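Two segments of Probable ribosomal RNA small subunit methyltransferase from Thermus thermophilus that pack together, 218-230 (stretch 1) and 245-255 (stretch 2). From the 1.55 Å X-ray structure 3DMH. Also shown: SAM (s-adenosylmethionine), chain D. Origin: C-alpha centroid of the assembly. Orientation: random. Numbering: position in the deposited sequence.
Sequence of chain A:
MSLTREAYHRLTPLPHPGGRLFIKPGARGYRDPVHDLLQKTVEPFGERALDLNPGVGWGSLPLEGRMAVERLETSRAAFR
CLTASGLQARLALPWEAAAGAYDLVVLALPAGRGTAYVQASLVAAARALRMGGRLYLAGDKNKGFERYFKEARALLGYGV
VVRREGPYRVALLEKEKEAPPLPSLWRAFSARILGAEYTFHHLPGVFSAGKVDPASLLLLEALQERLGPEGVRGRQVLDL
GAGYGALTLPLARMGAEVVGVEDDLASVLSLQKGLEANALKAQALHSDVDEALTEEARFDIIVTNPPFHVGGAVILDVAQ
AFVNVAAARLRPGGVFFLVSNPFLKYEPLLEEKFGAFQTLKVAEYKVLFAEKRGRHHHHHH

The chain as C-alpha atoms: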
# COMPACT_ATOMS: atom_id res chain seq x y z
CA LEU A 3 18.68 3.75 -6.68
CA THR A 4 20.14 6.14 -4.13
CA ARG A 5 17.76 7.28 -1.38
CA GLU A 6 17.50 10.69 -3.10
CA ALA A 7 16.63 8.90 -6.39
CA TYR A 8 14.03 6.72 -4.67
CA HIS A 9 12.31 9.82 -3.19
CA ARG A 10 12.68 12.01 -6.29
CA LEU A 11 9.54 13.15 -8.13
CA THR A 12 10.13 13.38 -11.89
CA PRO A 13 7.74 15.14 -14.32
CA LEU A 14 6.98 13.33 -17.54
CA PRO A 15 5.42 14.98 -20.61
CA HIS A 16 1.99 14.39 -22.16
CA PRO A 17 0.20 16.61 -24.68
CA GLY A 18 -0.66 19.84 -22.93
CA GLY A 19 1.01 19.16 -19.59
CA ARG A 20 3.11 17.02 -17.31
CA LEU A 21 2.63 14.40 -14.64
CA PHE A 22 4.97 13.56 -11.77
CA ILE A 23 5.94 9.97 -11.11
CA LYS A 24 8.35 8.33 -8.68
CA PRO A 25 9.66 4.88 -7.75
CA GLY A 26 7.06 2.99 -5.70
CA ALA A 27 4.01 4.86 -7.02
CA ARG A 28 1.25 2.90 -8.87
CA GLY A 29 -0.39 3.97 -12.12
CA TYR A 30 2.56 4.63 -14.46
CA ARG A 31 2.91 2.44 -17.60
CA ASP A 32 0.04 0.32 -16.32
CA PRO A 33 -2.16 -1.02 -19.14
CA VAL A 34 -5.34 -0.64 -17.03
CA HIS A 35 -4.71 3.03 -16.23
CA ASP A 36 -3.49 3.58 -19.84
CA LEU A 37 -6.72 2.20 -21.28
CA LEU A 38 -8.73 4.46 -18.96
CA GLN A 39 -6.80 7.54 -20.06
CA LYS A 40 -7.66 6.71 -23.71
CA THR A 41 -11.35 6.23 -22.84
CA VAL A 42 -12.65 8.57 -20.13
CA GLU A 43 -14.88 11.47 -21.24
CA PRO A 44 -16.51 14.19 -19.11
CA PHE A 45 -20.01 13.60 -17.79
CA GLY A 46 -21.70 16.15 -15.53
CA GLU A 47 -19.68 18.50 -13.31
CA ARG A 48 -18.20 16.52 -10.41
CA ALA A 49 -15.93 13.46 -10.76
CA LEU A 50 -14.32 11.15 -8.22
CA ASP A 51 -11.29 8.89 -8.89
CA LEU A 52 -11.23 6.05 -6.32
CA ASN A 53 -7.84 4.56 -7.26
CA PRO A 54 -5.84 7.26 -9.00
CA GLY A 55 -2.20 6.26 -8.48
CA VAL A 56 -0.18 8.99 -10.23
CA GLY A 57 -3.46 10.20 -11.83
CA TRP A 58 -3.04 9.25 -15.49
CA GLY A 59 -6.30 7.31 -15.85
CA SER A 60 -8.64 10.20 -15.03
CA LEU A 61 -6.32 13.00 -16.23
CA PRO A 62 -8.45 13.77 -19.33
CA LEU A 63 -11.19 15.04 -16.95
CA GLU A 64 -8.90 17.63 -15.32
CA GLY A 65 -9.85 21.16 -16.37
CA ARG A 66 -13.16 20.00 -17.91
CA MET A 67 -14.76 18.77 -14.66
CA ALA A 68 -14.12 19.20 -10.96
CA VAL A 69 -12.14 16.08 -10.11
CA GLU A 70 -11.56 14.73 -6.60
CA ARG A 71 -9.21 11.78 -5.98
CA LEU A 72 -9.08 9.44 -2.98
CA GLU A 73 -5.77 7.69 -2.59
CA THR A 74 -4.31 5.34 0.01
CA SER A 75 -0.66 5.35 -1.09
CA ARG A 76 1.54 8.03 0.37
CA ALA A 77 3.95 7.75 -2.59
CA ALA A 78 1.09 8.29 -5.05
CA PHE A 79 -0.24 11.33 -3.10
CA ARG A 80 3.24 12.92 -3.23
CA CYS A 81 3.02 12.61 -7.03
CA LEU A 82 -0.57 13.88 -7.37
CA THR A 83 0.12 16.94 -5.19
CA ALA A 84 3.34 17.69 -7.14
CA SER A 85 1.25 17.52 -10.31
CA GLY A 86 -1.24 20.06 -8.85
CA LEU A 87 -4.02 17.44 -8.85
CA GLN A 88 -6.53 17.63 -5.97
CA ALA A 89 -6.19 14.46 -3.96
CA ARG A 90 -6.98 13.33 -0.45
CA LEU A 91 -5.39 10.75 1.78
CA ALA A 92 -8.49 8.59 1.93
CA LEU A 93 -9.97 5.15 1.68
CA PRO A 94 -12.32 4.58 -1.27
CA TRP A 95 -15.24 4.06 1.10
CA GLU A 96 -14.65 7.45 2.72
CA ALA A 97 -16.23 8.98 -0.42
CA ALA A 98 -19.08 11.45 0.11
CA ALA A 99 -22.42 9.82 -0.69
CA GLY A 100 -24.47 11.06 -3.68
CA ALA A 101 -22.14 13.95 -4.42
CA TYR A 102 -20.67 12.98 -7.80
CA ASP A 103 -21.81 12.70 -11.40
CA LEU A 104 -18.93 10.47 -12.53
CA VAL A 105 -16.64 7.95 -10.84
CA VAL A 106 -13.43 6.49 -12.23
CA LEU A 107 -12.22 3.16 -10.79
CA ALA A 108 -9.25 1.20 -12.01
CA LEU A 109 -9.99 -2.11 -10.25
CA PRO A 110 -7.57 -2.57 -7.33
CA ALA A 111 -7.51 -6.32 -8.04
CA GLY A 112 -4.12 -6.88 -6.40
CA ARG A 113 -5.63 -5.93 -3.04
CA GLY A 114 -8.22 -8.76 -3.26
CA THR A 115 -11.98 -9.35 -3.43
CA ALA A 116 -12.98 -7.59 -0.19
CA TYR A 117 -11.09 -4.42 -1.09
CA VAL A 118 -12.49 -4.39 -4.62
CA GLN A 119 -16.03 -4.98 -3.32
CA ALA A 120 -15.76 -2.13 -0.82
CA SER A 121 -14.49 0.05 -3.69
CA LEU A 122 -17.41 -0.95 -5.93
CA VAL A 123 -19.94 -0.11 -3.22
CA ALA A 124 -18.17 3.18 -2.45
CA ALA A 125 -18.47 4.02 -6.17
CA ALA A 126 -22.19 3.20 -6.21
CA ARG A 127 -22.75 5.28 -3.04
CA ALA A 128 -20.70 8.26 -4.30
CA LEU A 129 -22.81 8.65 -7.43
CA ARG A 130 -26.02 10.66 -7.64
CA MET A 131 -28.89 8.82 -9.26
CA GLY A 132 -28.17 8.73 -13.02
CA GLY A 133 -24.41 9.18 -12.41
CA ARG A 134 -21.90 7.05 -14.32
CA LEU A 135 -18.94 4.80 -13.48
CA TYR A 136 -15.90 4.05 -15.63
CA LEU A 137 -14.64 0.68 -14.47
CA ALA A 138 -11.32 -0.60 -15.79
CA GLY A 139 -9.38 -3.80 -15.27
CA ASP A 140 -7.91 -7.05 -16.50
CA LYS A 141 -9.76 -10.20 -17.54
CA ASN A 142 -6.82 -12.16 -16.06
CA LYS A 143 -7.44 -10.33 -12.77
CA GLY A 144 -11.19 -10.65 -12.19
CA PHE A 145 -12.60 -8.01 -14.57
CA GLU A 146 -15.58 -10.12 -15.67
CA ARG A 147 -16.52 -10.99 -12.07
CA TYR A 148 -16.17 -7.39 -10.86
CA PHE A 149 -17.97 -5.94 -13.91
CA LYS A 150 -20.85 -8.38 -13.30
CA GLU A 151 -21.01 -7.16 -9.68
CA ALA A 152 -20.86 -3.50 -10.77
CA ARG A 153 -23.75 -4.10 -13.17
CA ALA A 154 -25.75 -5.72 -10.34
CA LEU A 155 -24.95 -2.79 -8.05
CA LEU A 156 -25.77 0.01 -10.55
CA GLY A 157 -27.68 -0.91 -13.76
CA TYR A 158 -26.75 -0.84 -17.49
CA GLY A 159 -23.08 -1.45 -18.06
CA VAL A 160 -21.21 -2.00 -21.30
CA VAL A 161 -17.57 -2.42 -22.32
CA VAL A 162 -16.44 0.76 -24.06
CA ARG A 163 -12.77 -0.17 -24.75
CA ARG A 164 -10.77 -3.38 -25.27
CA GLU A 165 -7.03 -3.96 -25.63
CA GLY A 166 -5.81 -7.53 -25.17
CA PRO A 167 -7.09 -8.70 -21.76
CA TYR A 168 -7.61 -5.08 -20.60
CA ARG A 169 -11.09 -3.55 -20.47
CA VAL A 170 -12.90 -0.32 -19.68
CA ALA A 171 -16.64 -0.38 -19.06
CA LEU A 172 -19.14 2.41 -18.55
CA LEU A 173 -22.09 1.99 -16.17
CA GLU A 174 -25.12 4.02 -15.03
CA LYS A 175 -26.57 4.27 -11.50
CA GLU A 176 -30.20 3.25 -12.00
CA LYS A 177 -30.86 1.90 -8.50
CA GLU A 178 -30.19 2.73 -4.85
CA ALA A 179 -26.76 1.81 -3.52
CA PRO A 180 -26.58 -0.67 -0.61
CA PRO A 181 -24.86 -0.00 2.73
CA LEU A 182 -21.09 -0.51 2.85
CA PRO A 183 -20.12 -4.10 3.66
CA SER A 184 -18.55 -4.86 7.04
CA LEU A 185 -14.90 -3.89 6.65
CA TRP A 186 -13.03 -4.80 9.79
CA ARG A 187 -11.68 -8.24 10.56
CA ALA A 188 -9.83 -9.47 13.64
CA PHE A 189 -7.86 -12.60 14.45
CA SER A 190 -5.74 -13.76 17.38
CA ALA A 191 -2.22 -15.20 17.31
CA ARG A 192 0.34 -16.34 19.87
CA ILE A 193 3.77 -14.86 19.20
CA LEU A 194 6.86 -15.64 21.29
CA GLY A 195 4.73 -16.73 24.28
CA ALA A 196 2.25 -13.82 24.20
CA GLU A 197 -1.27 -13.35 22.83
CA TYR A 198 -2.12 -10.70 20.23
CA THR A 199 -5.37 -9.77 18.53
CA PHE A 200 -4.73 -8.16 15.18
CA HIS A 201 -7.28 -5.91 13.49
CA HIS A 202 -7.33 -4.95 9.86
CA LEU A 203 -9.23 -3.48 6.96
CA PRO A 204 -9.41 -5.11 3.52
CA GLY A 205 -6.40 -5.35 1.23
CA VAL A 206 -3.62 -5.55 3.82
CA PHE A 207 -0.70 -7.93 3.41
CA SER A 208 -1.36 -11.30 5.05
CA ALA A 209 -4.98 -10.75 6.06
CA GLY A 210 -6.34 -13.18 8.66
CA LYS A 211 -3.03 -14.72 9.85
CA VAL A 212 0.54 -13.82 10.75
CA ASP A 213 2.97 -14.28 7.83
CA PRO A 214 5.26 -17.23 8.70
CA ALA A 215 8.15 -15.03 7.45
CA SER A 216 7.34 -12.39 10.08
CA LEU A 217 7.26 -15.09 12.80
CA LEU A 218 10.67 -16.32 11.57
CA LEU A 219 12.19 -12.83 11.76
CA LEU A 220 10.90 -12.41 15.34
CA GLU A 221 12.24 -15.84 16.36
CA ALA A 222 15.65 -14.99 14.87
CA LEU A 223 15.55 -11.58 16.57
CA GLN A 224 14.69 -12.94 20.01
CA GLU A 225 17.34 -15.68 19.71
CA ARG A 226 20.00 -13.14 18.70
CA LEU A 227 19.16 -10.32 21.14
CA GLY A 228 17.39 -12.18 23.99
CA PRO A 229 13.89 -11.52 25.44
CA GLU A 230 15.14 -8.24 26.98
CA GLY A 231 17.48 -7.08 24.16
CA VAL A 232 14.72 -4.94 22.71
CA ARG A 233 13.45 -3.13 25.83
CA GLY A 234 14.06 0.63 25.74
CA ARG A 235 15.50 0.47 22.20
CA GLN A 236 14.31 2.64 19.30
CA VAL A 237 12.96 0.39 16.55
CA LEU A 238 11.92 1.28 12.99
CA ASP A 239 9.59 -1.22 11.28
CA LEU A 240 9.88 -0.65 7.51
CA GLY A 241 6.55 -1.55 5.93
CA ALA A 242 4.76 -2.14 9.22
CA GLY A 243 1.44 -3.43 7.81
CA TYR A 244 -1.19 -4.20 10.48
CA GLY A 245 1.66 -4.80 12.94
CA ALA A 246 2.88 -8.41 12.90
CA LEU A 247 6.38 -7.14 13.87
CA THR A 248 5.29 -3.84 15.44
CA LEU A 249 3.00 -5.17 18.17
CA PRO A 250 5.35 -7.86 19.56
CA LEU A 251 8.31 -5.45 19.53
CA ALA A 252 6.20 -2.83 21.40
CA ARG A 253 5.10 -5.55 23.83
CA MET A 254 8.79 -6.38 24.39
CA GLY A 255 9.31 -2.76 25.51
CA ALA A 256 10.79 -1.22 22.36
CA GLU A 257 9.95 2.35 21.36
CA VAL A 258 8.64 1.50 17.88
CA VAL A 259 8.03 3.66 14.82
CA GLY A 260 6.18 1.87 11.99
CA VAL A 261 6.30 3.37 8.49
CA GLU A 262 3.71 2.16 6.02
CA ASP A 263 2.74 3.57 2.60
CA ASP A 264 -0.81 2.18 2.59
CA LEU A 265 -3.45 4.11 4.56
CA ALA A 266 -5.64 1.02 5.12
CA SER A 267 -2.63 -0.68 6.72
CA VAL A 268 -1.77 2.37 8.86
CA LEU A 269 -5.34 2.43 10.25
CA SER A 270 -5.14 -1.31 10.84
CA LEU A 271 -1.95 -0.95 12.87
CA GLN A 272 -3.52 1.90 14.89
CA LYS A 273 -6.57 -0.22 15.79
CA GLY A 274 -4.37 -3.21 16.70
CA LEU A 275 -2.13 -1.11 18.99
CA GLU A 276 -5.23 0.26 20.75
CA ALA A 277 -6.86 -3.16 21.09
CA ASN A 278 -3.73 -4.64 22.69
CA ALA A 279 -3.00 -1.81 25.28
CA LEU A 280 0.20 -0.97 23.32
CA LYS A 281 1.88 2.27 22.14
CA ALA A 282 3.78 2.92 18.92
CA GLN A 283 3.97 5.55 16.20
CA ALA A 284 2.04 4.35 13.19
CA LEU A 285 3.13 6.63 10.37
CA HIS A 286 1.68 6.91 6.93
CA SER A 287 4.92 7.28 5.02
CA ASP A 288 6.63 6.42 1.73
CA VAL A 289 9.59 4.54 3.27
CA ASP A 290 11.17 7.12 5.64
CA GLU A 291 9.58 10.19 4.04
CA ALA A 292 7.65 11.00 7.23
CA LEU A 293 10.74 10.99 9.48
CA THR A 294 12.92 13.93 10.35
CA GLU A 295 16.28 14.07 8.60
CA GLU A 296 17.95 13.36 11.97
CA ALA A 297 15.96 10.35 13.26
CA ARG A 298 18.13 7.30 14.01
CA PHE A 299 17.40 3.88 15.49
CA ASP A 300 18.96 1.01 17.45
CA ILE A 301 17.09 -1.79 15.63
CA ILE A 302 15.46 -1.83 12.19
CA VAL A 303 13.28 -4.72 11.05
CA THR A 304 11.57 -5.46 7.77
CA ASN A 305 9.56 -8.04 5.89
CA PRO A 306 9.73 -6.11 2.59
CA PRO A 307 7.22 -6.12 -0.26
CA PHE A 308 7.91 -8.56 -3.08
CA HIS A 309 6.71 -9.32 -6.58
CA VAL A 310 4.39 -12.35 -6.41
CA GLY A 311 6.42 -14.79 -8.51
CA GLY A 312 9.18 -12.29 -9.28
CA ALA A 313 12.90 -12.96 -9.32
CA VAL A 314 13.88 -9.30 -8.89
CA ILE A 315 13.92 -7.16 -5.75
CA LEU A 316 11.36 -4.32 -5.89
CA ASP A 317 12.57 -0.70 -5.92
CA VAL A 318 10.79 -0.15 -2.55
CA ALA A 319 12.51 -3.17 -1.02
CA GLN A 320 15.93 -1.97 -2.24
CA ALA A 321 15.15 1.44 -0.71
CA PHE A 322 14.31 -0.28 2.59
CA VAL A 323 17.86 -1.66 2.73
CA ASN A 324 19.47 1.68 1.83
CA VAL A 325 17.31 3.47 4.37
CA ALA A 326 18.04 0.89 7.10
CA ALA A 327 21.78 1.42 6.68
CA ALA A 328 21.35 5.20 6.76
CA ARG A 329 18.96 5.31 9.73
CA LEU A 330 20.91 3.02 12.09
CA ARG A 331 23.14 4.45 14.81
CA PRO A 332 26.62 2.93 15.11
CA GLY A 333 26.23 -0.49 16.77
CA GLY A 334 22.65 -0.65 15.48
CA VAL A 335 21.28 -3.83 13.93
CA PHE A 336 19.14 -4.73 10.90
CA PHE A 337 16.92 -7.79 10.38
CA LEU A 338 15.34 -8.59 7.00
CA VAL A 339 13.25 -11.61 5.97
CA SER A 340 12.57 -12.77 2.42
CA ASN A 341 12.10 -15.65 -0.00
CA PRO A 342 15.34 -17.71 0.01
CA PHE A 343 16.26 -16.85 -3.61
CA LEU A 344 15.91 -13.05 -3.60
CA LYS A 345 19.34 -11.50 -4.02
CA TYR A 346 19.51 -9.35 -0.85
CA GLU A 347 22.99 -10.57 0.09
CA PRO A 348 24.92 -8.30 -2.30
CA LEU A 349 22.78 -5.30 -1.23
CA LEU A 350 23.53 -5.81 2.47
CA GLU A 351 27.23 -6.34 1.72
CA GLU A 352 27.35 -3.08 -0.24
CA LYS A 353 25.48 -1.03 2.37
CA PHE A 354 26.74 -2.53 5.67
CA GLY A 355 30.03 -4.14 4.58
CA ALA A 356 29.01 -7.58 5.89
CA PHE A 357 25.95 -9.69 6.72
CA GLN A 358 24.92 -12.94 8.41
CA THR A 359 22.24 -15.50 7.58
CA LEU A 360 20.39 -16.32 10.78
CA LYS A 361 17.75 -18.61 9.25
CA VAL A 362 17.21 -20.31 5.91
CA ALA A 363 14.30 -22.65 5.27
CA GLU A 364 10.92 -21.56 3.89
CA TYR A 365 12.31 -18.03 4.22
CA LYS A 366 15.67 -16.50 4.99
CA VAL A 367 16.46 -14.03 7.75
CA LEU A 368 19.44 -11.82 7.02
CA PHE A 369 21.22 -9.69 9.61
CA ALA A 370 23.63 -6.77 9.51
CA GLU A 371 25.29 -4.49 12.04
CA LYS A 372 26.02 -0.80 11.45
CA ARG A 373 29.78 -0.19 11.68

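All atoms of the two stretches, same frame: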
# COMPACT_ATOMS: atom_id res chain seq x y z
N LEU A 218 9.26 -15.90 11.67
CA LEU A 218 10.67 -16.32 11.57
C LEU A 218 11.65 -15.20 11.91
O LEU A 218 12.66 -15.43 12.59
CB LEU A 218 10.96 -16.86 10.18
CG LEU A 218 12.25 -17.67 10.04
CD1 LEU A 218 12.18 -18.99 10.85
CD2 LEU A 218 12.56 -17.94 8.56
N LEU A 219 11.36 -13.99 11.44
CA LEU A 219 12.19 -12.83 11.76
C LEU A 219 12.19 -12.61 13.27
O LEU A 219 13.25 -12.43 13.86
CB LEU A 219 11.68 -11.57 11.04
CG LEU A 219 12.58 -10.35 11.21
CD1 LEU A 219 12.49 -9.47 9.96
CD2 LEU A 219 12.28 -9.53 12.48
N LEU A 220 11.02 -12.65 13.89
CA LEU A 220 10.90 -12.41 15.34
C LEU A 220 11.61 -13.48 16.16
O LEU A 220 12.27 -13.17 17.15
CB LEU A 220 9.43 -12.28 15.77
CG LEU A 220 8.69 -11.01 15.29
CD1 LEU A 220 7.21 -11.10 15.68
CD2 LEU A 220 9.33 -9.76 15.88
N GLU A 221 11.51 -14.74 15.72
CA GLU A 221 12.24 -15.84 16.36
C GLU A 221 13.75 -15.61 16.27
O GLU A 221 14.45 -15.75 17.27
CB GLU A 221 11.82 -17.18 15.76
CG GLU A 221 10.38 -17.53 16.07
CD GLU A 221 9.83 -18.67 15.23
OE1 GLU A 221 10.41 -18.96 14.15
OE2 GLU A 221 8.82 -19.26 15.64
N ALA A 222 14.23 -15.24 15.08
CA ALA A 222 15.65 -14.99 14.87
C ALA A 222 16.12 -13.81 15.73
O ALA A 222 17.20 -13.85 16.33
CB ALA A 222 15.94 -14.71 13.40
N LEU A 223 15.28 -12.78 15.79
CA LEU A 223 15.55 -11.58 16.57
C LEU A 223 15.67 -11.90 18.05
O LEU A 223 16.66 -11.53 18.68
CB LEU A 223 14.47 -10.51 16.32
CG LEU A 223 14.66 -9.13 16.97
CD1 LEU A 223 14.06 -8.06 16.08
CD2 LEU A 223 14.05 -9.07 18.37
N GLN A 224 14.67 -12.60 18.59
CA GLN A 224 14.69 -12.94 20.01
C GLN A 224 15.87 -13.86 20.37
O GLN A 224 16.46 -13.73 21.44
CB GLN A 224 13.37 -13.54 20.49
CG GLN A 224 13.41 -13.88 21.99
CD GLN A 224 12.05 -14.02 22.65
OE1 GLN A 224 11.62 -15.13 22.96
NE2 GLN A 224 11.38 -12.90 22.87
N GLU A 225 16.21 -14.77 19.47
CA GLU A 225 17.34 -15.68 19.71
C GLU A 225 18.66 -14.92 19.74
O GLU A 225 19.54 -15.20 20.56
CB GLU A 225 17.40 -16.80 18.67
CG GLU A 225 16.30 -17.84 18.82
CD GLU A 225 16.24 -18.82 17.66
OE1 GLU A 225 17.02 -18.68 16.69
OE2 GLU A 225 15.40 -19.75 17.73
N ARG A 226 18.79 -13.95 18.83
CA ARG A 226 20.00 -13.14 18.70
C ARG A 226 20.16 -12.15 19.85
O ARG A 226 21.25 -12.05 20.43
CB ARG A 226 19.97 -12.42 17.35
CG ARG A 226 21.09 -11.42 17.10
CD ARG A 226 22.24 -12.04 16.36
NE ARG A 226 23.41 -11.16 16.35
CZ ARG A 226 24.55 -11.44 15.73
NH1 ARG A 226 24.68 -12.57 15.04
NH2 ARG A 226 25.56 -10.58 15.79
N LEU A 227 19.09 -11.43 20.18
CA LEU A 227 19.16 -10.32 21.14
C LEU A 227 18.70 -10.68 22.56
O LEU A 227 18.98 -9.94 23.51
CB LEU A 227 18.36 -9.10 20.64
CG LEU A 227 18.61 -8.57 19.23
CD1 LEU A 227 17.77 -7.33 18.98
CD2 LEU A 227 20.08 -8.27 18.96
N GLY A 228 17.98 -11.79 22.70
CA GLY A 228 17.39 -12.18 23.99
C GLY A 228 16.05 -11.50 24.21
O GLY A 228 15.76 -10.49 23.57
N PRO A 229 15.22 -12.06 25.12
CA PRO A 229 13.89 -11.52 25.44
C PRO A 229 13.91 -10.05 25.87
O PRO A 229 12.92 -9.33 25.64
CB PRO A 229 13.43 -12.40 26.62
CG PRO A 229 14.65 -13.10 27.10
CD PRO A 229 15.49 -13.29 25.88
N GLU A 230 15.01 -9.61 26.47
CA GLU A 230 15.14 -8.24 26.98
C GLU A 230 15.97 -7.30 26.09
O GLU A 230 16.06 -6.10 26.38
CB GLU A 230 15.72 -8.25 28.40
CG GLU A 230 14.79 -8.85 29.46
CD GLU A 230 13.48 -8.10 29.60
OE1 GLU A 230 13.51 -6.87 29.78
OE2 GLU A 230 12.41 -8.76 29.52
N GLY A 245 0.85 -4.71 11.74
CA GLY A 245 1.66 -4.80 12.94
C GLY A 245 2.19 -6.13 13.41
O GLY A 245 2.51 -6.27 14.59
N ALA A 246 2.35 -7.09 12.50
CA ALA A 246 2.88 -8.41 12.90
C ALA A 246 4.24 -8.32 13.61
O ALA A 246 4.49 -9.06 14.56
CB ALA A 246 2.97 -9.36 11.71
N LEU A 247 5.10 -7.40 13.17
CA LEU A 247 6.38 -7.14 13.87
C LEU A 247 6.23 -6.05 14.94
O LEU A 247 6.83 -6.13 16.01
CB LEU A 247 7.49 -6.74 12.89
CG LEU A 247 7.74 -7.70 11.72
CD1 LEU A 247 8.84 -7.18 10.80
CD2 LEU A 247 8.10 -9.11 12.21
N THR A 248 5.44 -5.04 14.60
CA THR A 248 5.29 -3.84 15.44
C THR A 248 4.74 -4.15 16.82
O THR A 248 5.27 -3.67 17.82
CB THR A 248 4.33 -2.84 14.77
OG1 THR A 248 4.55 -2.82 13.34
CG2 THR A 248 4.48 -1.44 15.41
N LEU A 249 3.66 -4.92 16.88
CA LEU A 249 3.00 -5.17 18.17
C LEU A 249 3.89 -5.96 19.13
O LEU A 249 4.08 -5.53 20.27
CB LEU A 249 1.61 -5.82 18.00
CG LEU A 249 0.42 -4.85 17.95
CD1 LEU A 249 0.42 -3.98 16.69
CD2 LEU A 249 -0.90 -5.60 18.07
N PRO A 250 4.44 -7.12 18.67
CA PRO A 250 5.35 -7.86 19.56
C PRO A 250 6.55 -7.03 20.02
O PRO A 250 6.88 -7.07 21.19
CB PRO A 250 5.82 -9.03 18.68
CG PRO A 250 4.69 -9.24 17.75
CD PRO A 250 4.22 -7.85 17.41
N LEU A 251 7.17 -6.27 19.11
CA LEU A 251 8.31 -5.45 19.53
C LEU A 251 7.92 -4.37 20.55
O LEU A 251 8.69 -4.09 21.48
CB LEU A 251 9.04 -4.86 18.32
CG LEU A 251 9.76 -5.92 17.46
CD1 LEU A 251 10.18 -5.31 16.14
CD2 LEU A 251 10.96 -6.56 18.19
N ALA A 252 6.72 -3.80 20.41
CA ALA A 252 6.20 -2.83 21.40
C ALA A 252 5.94 -3.54 22.72
O ALA A 252 6.26 -3.01 23.79
CB ALA A 252 4.93 -2.16 20.91
N ARG A 253 5.36 -4.73 22.63
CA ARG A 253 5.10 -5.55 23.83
C ARG A 253 6.39 -5.89 24.58
O ARG A 253 6.41 -5.93 25.82
CB ARG A 253 4.31 -6.81 23.47
CG ARG A 253 3.93 -7.77 24.62
CD ARG A 253 3.06 -7.12 25.69
NE ARG A 253 1.76 -6.65 25.21
CZ ARG A 253 0.72 -7.43 24.89
NH1 ARG A 253 0.82 -8.76 24.96
NH2 ARG A 253 -0.42 -6.88 24.49
N MET A 254 7.46 -6.10 23.83
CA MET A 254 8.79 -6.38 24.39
C MET A 254 9.47 -5.14 24.95
O MET A 254 10.58 -5.23 25.48
CB MET A 254 9.69 -7.07 23.35
CG MET A 254 9.22 -8.45 22.87
SD MET A 254 10.11 -9.04 21.39
CE MET A 254 11.64 -9.62 22.11
N GLY A 255 8.82 -3.98 24.86
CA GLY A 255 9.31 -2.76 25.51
C GLY A 255 10.12 -1.82 24.62
O GLY A 255 10.74 -0.87 25.12
N SAM D . 5.48 -5.87 8.44
CA SAM D . 4.18 -6.50 8.04
C SAM D . 4.24 -7.98 8.35
O SAM D . 5.35 -8.44 8.61
OXT SAM D . 3.20 -8.67 8.28
CB SAM D . 3.91 -6.33 6.54
CG SAM D . 4.96 -6.92 5.60
SD SAM D . 4.46 -6.75 3.86
CE SAM D . 5.44 -8.06 3.07
C5' SAM D . 5.33 -5.28 3.24
C4' SAM D . 4.66 -3.99 3.68
O4' SAM D . 5.39 -2.95 3.03
C3' SAM D . 3.19 -3.85 3.28
O3' SAM D . 2.36 -3.56 4.41
C2' SAM D . 3.21 -2.71 2.26
O2' SAM D . 2.03 -1.93 2.19
C1' SAM D . 4.44 -1.95 2.76
N9 SAM D . 4.94 -1.03 1.75
C8 SAM D . 4.91 -1.14 0.37
N7 SAM D . 5.52 -0.06 -0.18
C5 SAM D . 5.93 0.75 0.86
C6 SAM D . 6.56 2.00 0.92
N6 SAM D . 6.88 2.67 -0.19
N1 SAM D . 6.82 2.53 2.16
C2 SAM D . 6.46 1.88 3.32
N3 SAM D . 5.78 0.66 3.29
C4 SAM D . 5.55 0.13 2.07

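What holds the two stretches together? Apolar side chains do the work, and no hydrogen bond crosses between them. Helix 218-227 and helix 248-253 run at 24° to each other, with axes 11.4 Å apart at their closest, a gap wide enough for leucine side chains to fill from both sides.

How does Leu220 reach so many partners? Its CA-to-CB bond points toward stretch 2, and the m,t rotamer directs CD1 to Pro250 and CD2 to Leu251. Leu220 CD1 lies 3.8 Å from Pro250 CG, while its CD2 is 4.2 Å from Leu251 CG; between these, Leu220 CG approaches Leu247 CD2 to 3.7 Å. Leu220 CD1 also lies 3.6 Å from Ala246 O, a carbonyl oxygen buried by the contact without a hydrogen-bonding partner.

Why do Leu247 and Leu251 matter when their CA-to-CB bonds point sideways? Both have chi1 m and chi2 t, and the ends of both side chains come nearer to stretch 1. Leu247 CD2 thus also meets Leu219 CD2 at 4.2 Å, and Leu251 CD2 meets Leu223 CD2 at 4.0 Å. Leu219 and Leu223, one helical turn apart, share nearly the same conformation, chi1 t with chi2 near 149°, between the usual wells. Leu247 CG also lies 4.0 Å from SAM O, so this side chain borders the ligand as well as the helix.

How does Met254 close the far end? Its CA-to-CB bond points sideways, but chi1 m, chi2 t and chi3 p carry the terminal methyl to stretch 1. There Met254 CE packs 3.4 Å from Gln224 NE2 and 3.8 Å from Pro229 O, contacts of packing rather than hydrogen bonding. Gln224 also starts sideways; its t,t conformation extends the chain so that the amide end comes nearer to stretch 2, beside that methyl. Just beyond Met254, Gly255 adopts positive phi in a Schellman motif, ending the helical backbone.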